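Local coordinates for protein GNA33 (Neisseria gonorrhoeae FA 1090, PDB 2G5D) that probably acts as a lytic transglycosylase, cleaving the glycosidic bond between MurNAc and GlcNAc in peptidoglycan and leaving a 1,6-anhydro bond in MurNAc, at residues R137-G142 against L228-D233; I143-I148 against K224-G229. All blocks are in the same frame, centred on the assembly; numbering follows the deposited sequence.

From the N terminus, the chain runs through strand 138-141 (residues 137-142), passes without a break into the loop 143-148, then leaves for strands 148-151 to 206-209 and helix 213-217. It returns as 224-229 and 228-233. The return is antiparallel, so contact 2, between the later first segment and the earlier second one, closes the inner loop of 75 residues, and contact 1 closes the wider loop around it. They share Leu228 and Gly229, and a probable hydrogen bond from Gly142 N to Pro226 O continues the ladder from one to the other. Together they tie strands 138-141 and 227-231 to the loop that leads into strand 148-151, an outermost strand of the five-stranded sheet.

Contact 1 of 2, residues R137-G142 against L228-D233; sequences RFPIYG and LGYAED
Phe138 and Ala231 pair in an antiparallel beta ladder between strands 138-141 and 227-231 of the MltA-specific insert region, ending in a classic beta bulge where Arg137 and Phe138 both face Ala231. Ala231 N gives a straight bond to Phe138 O (2.8 Å, 166° at the hydrogen). Ala231 O receives Phe138 N at 3.2 Å and, weakly, Arg137 N. Farther along, Ile140 N reaches Gly229 O at 2.8 Å, while Leu228 N meets Ile140 O at 2.7 Å. Proline suits position 139 because this non-hydrogen-bonded pair with Tyr230 asks no N-H of it; Pro139 CB packs 3.8 Å from Tyr230 CE2. Gly229 N is buried without a partner, and the phi of 156° at Gly229 would press any CB against the preceding carbonyl. Beside Phe138, the small Ala231 admits Ile140 CD1 at 3.9 Å from its CB, and Leu237 of helix 234-243 covers both. Asp233 N-caps that helix through OD2 to Glu236 N, and its OD1 forms a salt bridge with Arg296. With Phe138 CG anti to the carbonyl carbon (chi1 -60°), ring-edge atom CD1 comes 3.3 Å from Ala231 O, and CE1 lies over the centre of the Arg137 guanidinium, 4.1 Å above its plane.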
ATOM      1  N   ARG A 137      -2.524  20.969 -16.178  1.00 32.44           N
ATOM      2  CA  ARG A 137      -1.992  20.624 -17.508  1.00 32.74           C
ATOM      3  C   ARG A 137      -1.438  19.179 -17.630  1.00 32.28           C
ATOM      4  O   ARG A 137      -1.072  18.760 -18.720  1.00 32.18           O
ATOM      5  CB  ARG A 137      -0.861  21.599 -17.872  1.00 32.78           C
ATOM      6  CG  ARG A 137      -1.264  23.067 -18.008  1.00 36.26           C
ATOM      7  CD  ARG A 137      -0.316  23.992 -17.225  1.00 40.98           C
ATOM      8  NE  ARG A 137       1.091  23.878 -17.628  1.00 44.38           N
ATOM      9  CZ  ARG A 137       2.131  24.164 -16.840  1.00 45.55           C
ATOM     10  NH1 ARG A 137       1.939  24.584 -15.591  1.00 45.43           N
ATOM     11  NH2 ARG A 137       3.374  24.019 -17.299  1.00 46.03           N
ATOM     12  N   PHE A 138      -1.385  18.431 -16.527  1.00 31.60           N
ATOM     13  CA  PHE A 138      -0.686  17.131 -16.515  1.00 31.35           C
ATOM     14  C   PHE A 138      -1.641  15.958 -16.417  1.00 30.67           C
ATOM     15  O   PHE A 138      -2.186  15.691 -15.344  1.00 30.50           O
ATOM     16  CB  PHE A 138       0.369  17.079 -15.399  1.00 31.30           C
ATOM     17  CG  PHE A 138       1.432  18.140 -15.532  1.00 31.74           C
ATOM     18  CD1 PHE A 138       1.244  19.411 -14.983  1.00 32.15           C
ATOM     19  CD2 PHE A 138       2.605  17.884 -16.239  1.00 31.50           C
ATOM     20  CE1 PHE A 138       2.219  20.411 -15.128  1.00 33.97           C
ATOM     21  CE2 PHE A 138       3.585  18.872 -16.386  1.00 34.17           C
ATOM     22  CZ  PHE A 138       3.394  20.139 -15.824  1.00 33.18           C
ATOM     23  N   PRO A 139      -1.828  15.234 -17.533  1.00 30.22           N
ATOM     24  CA  PRO A 139      -2.800  14.136 -17.594  1.00 30.35           C
ATOM     25  C   PRO A 139      -2.478  12.948 -16.664  1.00 29.93           C
ATOM     26  O   PRO A 139      -1.316  12.544 -16.550  1.00 30.11           O
ATOM     27  CB  PRO A 139      -2.727  13.697 -19.064  1.00 30.21           C
ATOM     28  CG  PRO A 139      -1.376  14.108 -19.510  1.00 30.58           C
ATOM     29  CD  PRO A 139      -1.102  15.390 -18.806  1.00 30.40           C
ATOM     30  N   ILE A 140      -3.507  12.422 -15.998  1.00 29.40           N
ATOM     31  CA  ILE A 140      -3.424  11.149 -15.268  1.00 29.01           C
ATOM     32  C   ILE A 140      -4.038  10.125 -16.192  1.00 28.99           C
ATOM     33  O   ILE A 140      -5.205  10.247 -16.568  1.00 28.93           O
ATOM     34  CB  ILE A 140      -4.213  11.148 -13.908  1.00 29.36           C
ATOM     35  CG1 ILE A 140      -3.536  12.008 -12.833  1.00 29.44           C
ATOM     36  CG2 ILE A 140      -4.364   9.696 -13.332  1.00 28.47           C
ATOM     37  CD1 ILE A 140      -3.338  13.450 -13.156  1.00 28.16           C
ATOM     38  N   TYR A 141      -3.252   9.123 -16.568  1.00 28.86           N
ATOM     39  CA  TYR A 141      -3.706   8.100 -17.495  1.00 28.88           C
ATOM     40  C   TYR A 141      -4.204   6.840 -16.795  1.00 29.00           C
ATOM     41  O   TYR A 141      -3.629   6.395 -15.798  1.00 29.25           O
ATOM     42  CB  TYR A 141      -2.579   7.688 -18.445  1.00 28.46           C
ATOM     43  CG  TYR A 141      -2.026   8.778 -19.317  1.00 28.76           C
ATOM     44  CD1 TYR A 141      -0.829   9.399 -18.988  1.00 27.59           C
ATOM     45  CD2 TYR A 141      -2.663   9.146 -20.512  1.00 27.98           C
ATOM     46  CE1 TYR A 141      -0.291  10.389 -19.790  1.00 30.47           C
ATOM     47  CE2 TYR A 141      -2.127  10.132 -21.338  1.00 28.38           C
ATOM     48  CZ  TYR A 141      -0.943  10.749 -20.974  1.00 29.44           C
ATOM     49  OH  TYR A 141      -0.403  11.731 -21.756  1.00 28.40           O
ATOM     50  N   GLY A 142      -5.272   6.269 -17.343  1.00 29.18           N
ATOM     51  CA  GLY A 142      -5.681   4.917 -17.012  1.00 29.75           C
ATOM     52  C   GLY A 142      -4.947   3.934 -17.896  1.00 30.14           C
ATOM     53  O   GLY A 142      -4.029   4.317 -18.625  1.00 30.93           O
ATOM     54  N   LEU A 228      -7.863  10.445 -16.788  1.00 32.49           N
ATOM     55  CA  LEU A 228      -8.801  10.503 -15.671  1.00 32.66           C
ATOM     56  C   LEU A 228      -8.926  11.910 -15.093  1.00 32.32           C
ATOM     57  O   LEU A 228      -9.812  12.188 -14.287  1.00 33.16           O
ATOM     58  CB  LEU A 228      -8.397   9.507 -14.574  1.00 32.59           C
ATOM     59  CG  LEU A 228      -8.019   8.075 -14.991  1.00 32.71           C
ATOM     60  CD1 LEU A 228      -7.594   7.290 -13.770  1.00 31.73           C
ATOM     61  CD2 LEU A 228      -9.137   7.351 -15.717  1.00 32.55           C
ATOM     62  N   GLY A 229      -8.040  12.797 -15.519  1.00 31.74           N
ATOM     63  CA  GLY A 229      -8.008  14.144 -14.998  1.00 30.85           C
ATOM     64  C   GLY A 229      -6.629  14.713 -15.174  1.00 30.25           C
ATOM     65  O   GLY A 229      -5.770  14.088 -15.805  1.00 30.38           O
ATOM     66  N   TYR A 230      -6.427  15.903 -14.616  1.00 29.84           N
ATOM     67  CA  TYR A 230      -5.203  16.667 -14.806  1.00 29.53           C
ATOM     68  C   TYR A 230      -4.697  17.201 -13.474  1.00 29.15           C
ATOM     69  O   TYR A 230      -5.476  17.713 -12.679  1.00 29.19           O
ATOM     70  CB  TYR A 230      -5.439  17.816 -15.805  1.00 29.57           C
ATOM     71  CG  TYR A 230      -5.672  17.330 -17.219  1.00 29.44           C
ATOM     72  CD1 TYR A 230      -6.919  16.846 -17.615  1.00 29.76           C
ATOM     73  CD2 TYR A 230      -4.638  17.321 -18.148  1.00 30.14           C
ATOM     74  CE1 TYR A 230      -7.132  16.382 -18.904  1.00 31.46           C
ATOM     75  CE2 TYR A 230      -4.837  16.855 -19.446  1.00 30.41           C
ATOM     76  CZ  TYR A 230      -6.083  16.383 -19.811  1.00 30.59           C
ATOM     77  OH  TYR A 230      -6.294  15.924 -21.090  1.00 31.77           O
ATOM     78  N   ALA A 231      -3.392  17.062 -13.240  1.00 28.43           N
ATOM     79  CA  ALA A 231      -2.740  17.599 -12.046  1.00 27.80           C
ATOM     80  C   ALA A 231      -2.120  18.971 -12.328  1.00 27.40           C
ATOM     81  O   ALA A 231      -1.674  19.246 -13.445  1.00 26.71           O
ATOM     82  CB  ALA A 231      -1.673  16.632 -11.560  1.00 27.47           C
ATOM     83  N   GLU A 232      -2.059  19.826 -11.313  1.00 27.52           N
ATOM     84  CA  GLU A 232      -1.423  21.134 -11.471  1.00 27.31           C
ATOM     85  C   GLU A 232       0.102  21.014 -11.523  1.00 27.53           C
ATOM     86  O   GLU A 232       0.761  21.672 -12.348  1.00 27.40           O
ATOM     87  CB  GLU A 232      -1.842  22.102 -10.353  1.00 27.51           C
ATOM     88  CG  GLU A 232      -3.240  22.677 -10.537  1.00 26.61           C
ATOM     89  CD  GLU A 232      -3.586  23.742  -9.529  1.00 27.25           C
ATOM     90  OE1 GLU A 232      -4.802  23.958  -9.289  1.00 25.89           O
ATOM     91  OE2 GLU A 232      -2.654  24.362  -8.974  1.00 27.04           O
ATOM     92  N   ASP A 233       0.636  20.161 -10.646  1.00 27.20           N
ATOM     93  CA  ASP A 233       2.069  20.016 -10.430  1.00 27.44           C
ATOM     94  C   ASP A 233       2.537  18.602 -10.800  1.00 27.44           C
ATOM     95  O   ASP A 233       1.979  17.634 -10.293  1.00 26.99           O
ATOM     96  CB  ASP A 233       2.396  20.308  -8.959  1.00 27.44           C
ATOM     97  CG  ASP A 233       3.880  20.301  -8.677  1.00 29.12           C
ATOM     98  OD1 ASP A 233       4.528  21.343  -8.891  1.00 29.92           O
ATOM     99  OD2 ASP A 233       4.413  19.258  -8.238  1.00 32.44           O
TER

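Contact 2 of 2, residues I143-I148 against K224-G229; sequences IPDDFI and KAPILG
Asp145 and Lys224 are joined by a backbone hydrogen bond, Asp145 N to Lys224 O (2.7 Å, 167° at the hydrogen), where the type I beta turn from Pro144 to Phe147 meets the approach to strand 227-231. As the turn's first residue, Pro144 contributes its C=O, which accepts a weak bond from Phe147 N and another from Asn171 ND2. The charged link is a salt bridge: Lys224 NZ meets Asp146 OD2 at 3.2 Å on the syn side, somewhat out of the carboxylate plane. Lysine suits this place because its chain, extended beyond CG, has the length to carry the ammonium across to the turn. Both groups have second partners, NZ bonding His211 NE2 and Asp146 OD1 bonding Tyr210 OH, which probably helps to fix them. Apolar contact is slight, Pro144 CB to Ala225 CB at 4.0 Å; the small alanine lets the two CA atoms come equally near. In close packing, Pro226 CD lies 3.3 Å from Ile143 O, and the Asp145 carboxylate lies beside the Lys224 carbonyl, CG 3.4 Å from its O. The loop joins strand 138-141 to strand 148-151, with Ile143 resting on Ala261 of strand 255-263 and Asp146 on Arg201 of strand 197-203.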
ATOM      1  N   ILE A 143      -5.336   2.664 -17.828  1.00 30.31           N
ATOM      2  CA  ILE A 143      -4.736   1.626 -18.671  1.00 30.60           C
ATOM      3  C   ILE A 143      -4.874   1.955 -20.175  1.00 30.75           C
ATOM      4  O   ILE A 143      -5.991   2.086 -20.688  1.00 31.13           O
ATOM      5  CB  ILE A 143      -5.293   0.213 -18.340  1.00 30.47           C
ATOM      6  CG1 ILE A 143      -4.893  -0.192 -16.916  1.00 29.94           C
ATOM      7  CG2 ILE A 143      -4.796  -0.823 -19.356  1.00 30.90           C
ATOM      8  CD1 ILE A 143      -5.789  -1.250 -16.291  1.00 30.47           C
ATOM      9  N   PRO A 144      -3.734   2.103 -20.874  1.00 30.37           N
ATOM     10  CA  PRO A 144      -3.709   2.430 -22.305  1.00 30.59           C
ATOM     11  C   PRO A 144      -4.469   1.436 -23.189  1.00 30.44           C
ATOM     12  O   PRO A 144      -4.685   0.287 -22.798  1.00 30.63           O
ATOM     13  CB  PRO A 144      -2.219   2.410 -22.642  1.00 30.25           C
ATOM     14  CG  PRO A 144      -1.541   2.658 -21.361  1.00 30.17           C
ATOM     15  CD  PRO A 144      -2.374   1.985 -20.325  1.00 30.42           C
ATOM     16  N   ASP A 145      -4.871   1.894 -24.373  1.00 30.65           N
ATOM     17  CA  ASP A 145      -5.604   1.077 -25.341  1.00 30.35           C
ATOM     18  C   ASP A 145      -4.804  -0.113 -25.884  1.00 30.45           C
ATOM     19  O   ASP A 145      -5.384  -1.083 -26.367  1.00 30.63           O
ATOM     20  CB  ASP A 145      -6.046   1.947 -26.515  1.00 30.50           C
ATOM     21  CG  ASP A 145      -6.956   3.084 -26.100  1.00 30.51           C
ATOM     22  OD1 ASP A 145      -7.372   3.128 -24.916  1.00 31.05           O
ATOM     23  OD2 ASP A 145      -7.259   3.931 -26.974  1.00 29.65           O
ATOM     24  N   ASP A 146      -3.479  -0.031 -25.819  1.00 30.35           N
ATOM     25  CA  ASP A 146      -2.605  -1.061 -26.386  1.00 30.15           C
ATOM     26  C   ASP A 146      -1.736  -1.734 -25.319  1.00 30.15           C
ATOM     27  O   ASP A 146      -0.759  -2.413 -25.630  1.00 30.44           O
ATOM     28  CB  ASP A 146      -1.713  -0.452 -27.475  1.00 30.07           C
ATOM     29  CG  ASP A 146      -0.729   0.580 -26.926  1.00 30.14           C
ATOM     30  OD1 ASP A 146      -1.062   1.282 -25.941  1.00 29.96           O
ATOM     31  OD2 ASP A 146       0.384   0.687 -27.483  1.00 29.64           O
ATOM     32  N   PHE A 147      -2.091  -1.529 -24.061  1.00 29.85           N
ATOM     33  CA  PHE A 147      -1.339  -2.073 -22.942  1.00 29.80           C
ATOM     34  C   PHE A 147      -1.823  -3.494 -22.691  1.00 29.61           C
ATOM     35  O   PHE A 147      -2.981  -3.698 -22.347  1.00 29.88           O
ATOM     36  CB  PHE A 147      -1.563  -1.184 -21.722  1.00 29.19           C
ATOM     37  CG  PHE A 147      -0.831  -1.620 -20.488  1.00 29.67           C
ATOM     38  CD1 PHE A 147       0.440  -1.137 -20.217  1.00 29.96           C
ATOM     39  CD2 PHE A 147      -1.431  -2.478 -19.570  1.00 29.57           C
ATOM     40  CE1 PHE A 147       1.112  -1.518 -19.060  1.00 29.59           C
ATOM     41  CE2 PHE A 147      -0.759  -2.869 -18.421  1.00 29.54           C
ATOM     42  CZ  PHE A 147       0.522  -2.378 -18.169  1.00 28.23           C
ATOM     43  N   ILE A 148      -0.945  -4.472 -22.902  1.00 29.90           N
ATOM     44  CA  ILE A 148      -1.309  -5.892 -22.798  1.00 29.84           C
ATOM     45  C   ILE A 148      -0.476  -6.609 -21.725  1.00 29.98           C
ATOM     46  O   ILE A 148       0.755  -6.690 -21.821  1.00 29.98           O
ATOM     47  CB  ILE A 148      -1.248  -6.634 -24.192  1.00 29.89           C
ATOM     48  CG1 ILE A 148      -2.516  -6.379 -25.011  1.00 29.49           C
ATOM     49  CG2 ILE A 148      -1.096  -8.153 -24.034  1.00 29.68           C
ATOM     50  CD1 ILE A 148      -2.400  -5.273 -26.009  1.00 29.21           C
ATOM     51  N   LYS A 224      -4.024   7.420 -27.161  1.00 32.49           N
ATOM     52  CA  LYS A 224      -4.177   5.969 -26.973  1.00 32.65           C
ATOM     53  C   LYS A 224      -4.291   5.509 -25.510  1.00 32.76           C
ATOM     54  O   LYS A 224      -3.973   4.360 -25.181  1.00 32.76           O
ATOM     55  CB  LYS A 224      -3.063   5.200 -27.706  1.00 32.60           C
ATOM     56  CG  LYS A 224      -1.648   5.459 -27.188  1.00 33.01           C
ATOM     57  CD  LYS A 224      -0.663   4.511 -27.825  1.00 33.32           C
ATOM     58  CE  LYS A 224       0.600   4.414 -26.992  1.00 33.34           C
ATOM     59  NZ  LYS A 224       1.622   3.587 -27.693  1.00 33.23           N
ATOM     60  N   ALA A 225      -4.740   6.408 -24.641  1.00 32.93           N
ATOM     61  CA  ALA A 225      -4.997   6.072 -23.245  1.00 32.76           C
ATOM     62  C   ALA A 225      -6.066   6.995 -22.674  1.00 32.89           C
ATOM     63  O   ALA A 225      -6.057   8.196 -22.959  1.00 32.45           O
ATOM     64  CB  ALA A 225      -3.719   6.161 -22.421  1.00 33.01           C
ATOM     65  N   PRO A 226      -6.997   6.437 -21.870  1.00 33.00           N
ATOM     66  CA  PRO A 226      -7.969   7.290 -21.173  1.00 33.19           C
ATOM     67  C   PRO A 226      -7.259   8.204 -20.176  1.00 33.50           C
ATOM     68  O   PRO A 226      -6.296   7.780 -19.530  1.00 34.19           O
ATOM     69  CB  PRO A 226      -8.870   6.289 -20.442  1.00 32.78           C
ATOM     70  CG  PRO A 226      -8.078   5.042 -20.347  1.00 32.80           C
ATOM     71  CD  PRO A 226      -7.195   5.009 -21.562  1.00 32.85           C
ATOM     72  N   ILE A 227      -7.704   9.455 -20.103  1.00 33.51           N
ATOM     73  CA  ILE A 227      -7.199  10.421 -19.132  1.00 33.25           C
ATOM     74  C   ILE A 227      -8.263  10.631 -18.044  1.00 33.09           C
ATOM     75  O   ILE A 227      -9.422  10.943 -18.340  1.00 32.88           O
ATOM     76  CB  ILE A 227      -6.808  11.757 -19.813  1.00 33.40           C
ATOM     77  CG1 ILE A 227      -5.623  11.535 -20.754  1.00 33.42           C
ATOM     78  CG2 ILE A 227      -6.459  12.826 -18.781  1.00 32.36           C
ATOM     79  CD1 ILE A 227      -5.650  12.409 -21.999  1.00 33.85           C
ATOM     80  N   LEU A 228      -7.863  10.445 -16.788  1.00 32.49           N
ATOM     81  CA  LEU A 228      -8.801  10.503 -15.671  1.00 32.66           C
ATOM     82  C   LEU A 228      -8.926  11.910 -15.093  1.00 32.32           C
ATOM     83  O   LEU A 228      -9.812  12.188 -14.287  1.00 33.16           O
ATOM     84  CB  LEU A 228      -8.397   9.507 -14.574  1.00 32.59           C
ATOM     85  CG  LEU A 228      -8.019   8.075 -14.991  1.00 32.71           C
ATOM     86  CD1 LEU A 228      -7.594   7.290 -13.770  1.00 31.73           C
ATOM     87  CD2 LEU A 228      -9.137   7.351 -15.717  1.00 32.55           C
ATOM     88  N   GLY A 229      -8.040  12.797 -15.519  1.00 31.74           N
ATOM     89  CA  GLY A 229      -8.008  14.144 -14.998  1.00 30.85           C
ATOM     90  C   GLY A 229      -6.629  14.713 -15.174  1.00 30.25           C
ATOM     91  O   GLY A 229      -5.770  14.088 -15.805  1.00 30.38           O
TER